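Local coordinates for magnesium and cobalt efflux protein CorC (PDB 3LLB) that probably takes part in magnesium and cobalt ion transport, the chain here being the transporter-associated domain at its C-terminal end, at residues A[44-49]-A[54-59]. Residues are numbered along the deposited sequence; the frame is centred on the assembly and turned at random.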
# COMPACT_ATOMS: atom_id res chain seq x y z
N SER A 44 4.84 8.82 -0.26
CA SER A 44 4.61 10.16 0.24
C SER A 44 4.53 10.19 1.76
O SER A 44 5.08 11.08 2.37
CB SER A 44 3.33 10.69 -0.35
OG SER A 44 2.20 10.29 0.42
N ALA A 45 3.85 9.21 2.35
CA ALA A 45 3.72 9.08 3.79
C ALA A 45 5.05 8.84 4.50
O ALA A 45 5.31 9.43 5.52
CB ALA A 45 2.74 8.01 4.13
N PHE A 46 5.92 8.04 3.92
CA PHE A 46 7.31 7.88 4.40
C PHE A 46 8.16 9.13 4.11
O PHE A 46 8.97 9.53 4.94
CB PHE A 46 8.01 6.63 3.77
CG PHE A 46 7.53 5.30 4.31
CD1 PHE A 46 7.69 4.98 5.64
CD2 PHE A 46 6.92 4.36 3.47
CE1 PHE A 46 7.25 3.77 6.14
CE2 PHE A 46 6.47 3.11 3.98
CZ PHE A 46 6.64 2.82 5.31
N GLY A 47 8.01 9.73 2.92
CA GLY A 47 8.88 10.82 2.49
C GLY A 47 10.27 10.40 2.07
O GLY A 47 11.14 11.23 1.90
N HIS A 48 10.49 9.09 1.97
CA HIS A 48 11.76 8.48 1.53
C HIS A 48 11.41 7.14 0.91
O HIS A 48 10.26 6.67 1.08
CB HIS A 48 12.81 8.31 2.67
CG HIS A 48 12.32 7.52 3.84
ND1 HIS A 48 12.45 6.15 3.95
CD2 HIS A 48 11.68 7.91 4.96
CE1 HIS A 48 11.91 5.74 5.07
NE2 HIS A 48 11.43 6.78 5.71
N LEU A 49 12.37 6.52 0.22
CA LEU A 49 12.24 5.13 -0.25
C LEU A 49 12.43 4.17 0.93
O LEU A 49 13.54 4.09 1.52
CB LEU A 49 13.29 4.86 -1.33
CG LEU A 49 13.35 3.44 -1.97
CD1 LEU A 49 12.09 3.16 -2.77
CD2 LEU A 49 14.61 3.30 -2.80
N GLU A 54 9.61 -1.53 7.03
CA GLU A 54 9.09 -0.22 7.40
C GLU A 54 7.55 -0.26 7.34
O GLU A 54 6.97 -0.94 6.51
CB GLU A 54 9.65 0.87 6.49
CG GLU A 54 11.16 1.04 6.66
CD GLU A 54 11.73 2.34 6.11
OE1 GLU A 54 11.16 3.42 6.37
OE2 GLU A 54 12.81 2.28 5.47
N VAL A 55 6.91 0.42 8.27
CA VAL A 55 5.47 0.43 8.39
C VAL A 55 4.93 1.87 8.46
O VAL A 55 5.54 2.76 9.08
CB VAL A 55 5.05 -0.30 9.70
CG1 VAL A 55 3.58 -0.14 9.96
CG2 VAL A 55 5.43 -1.77 9.64
N VAL A 56 3.80 2.13 7.79
CA VAL A 56 3.06 3.38 7.97
C VAL A 56 1.57 3.05 8.14
O VAL A 56 1.05 2.12 7.52
CB VAL A 56 3.34 4.36 6.82
CG1 VAL A 56 2.84 3.87 5.46
CG2 VAL A 56 2.84 5.75 7.20
N GLU A 57 0.90 3.79 9.00
CA GLU A 57 -0.54 3.74 9.14
C GLU A 57 -1.17 4.94 8.46
O GLU A 57 -0.76 6.11 8.65
CB GLU A 57 -0.93 3.65 10.60
CG GLU A 57 -0.32 2.42 11.29
CD GLU A 57 -0.81 2.22 12.72
OE1 GLU A 57 -1.55 3.10 13.28
OE2 GLU A 57 -0.45 1.15 13.29
N LEU A 58 -2.12 4.61 7.61
CA LEU A 58 -2.87 5.56 6.84
C LEU A 58 -4.34 5.12 6.78
O LEU A 58 -4.66 3.96 6.43
CB LEU A 58 -2.35 5.65 5.44
CG LEU A 58 -0.92 6.10 5.18
CD1 LEU A 58 -0.52 5.58 3.80
CD2 LEU A 58 -0.82 7.62 5.31
N GLY A 59 -5.24 6.03 7.15
CA GLY A 59 -6.65 5.72 7.13
C GLY A 59 -6.83 4.69 8.18
O GLY A 59 -6.26 4.84 9.28
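The ring of Phe46 reaches strand 55-58 with its CE1-CZ end, and Val56 covers part of one face: Val56 CB lies 4.3 Å from the ring centroid, 25° off the ring normal, which qualifies as a CH-pi contact displaced toward the rim. The same end of the ring obliquely meets Glu54, just before the strand, and Val55, its first residue, with Phe46 CZ 3.8 Å from Glu54 CB and Phe46 CE1 3.5 Å from Val55 O. Phe46 CG stands anti to its own carbonyl carbon (chi1 -73°), a setting from which the ring extends across to the strand although the CA-CB bond does not aim there.

One helical residue earlier, Ala45 points its methyl at the strand and touches two branched side chains. Ala45 CB is 3.8 Å from Val56 CG2, the branch anti to the Val56 backbone N, and 3.8 Å from Leu58 CD2. Val56 thus divides its surface, CB and CG1 serving the Phe46 ring and CG2 the alanine.

Beyond this apolar patch, the Glu54 carboxylate is modelled at the edge of the His48 imidazole, the two planes 30° apart, but the approach is too tight to be relied on. No hydrogen bond is assigned between them; Glu54 OE2 instead accepts one from Lys51 N, in the intervening loop. His48 ND1 makes a weak bond to Leu49 O, 3.4 Å long.

Gly47, with positive phi, ends the helical run and starts the turn away from it. Backbone hydrogen bonds of Glu54 with Val65 and of Val56 with Phe63 join this edge to strand 61-68, while Phe46 also packs on Val65. The arrangement is helix-on-sheet packing through a short connection: the C-terminal turn of helix 38-46 lies against outermost strand 55-58 of the antiparallel sheet in the transporter-associated domain.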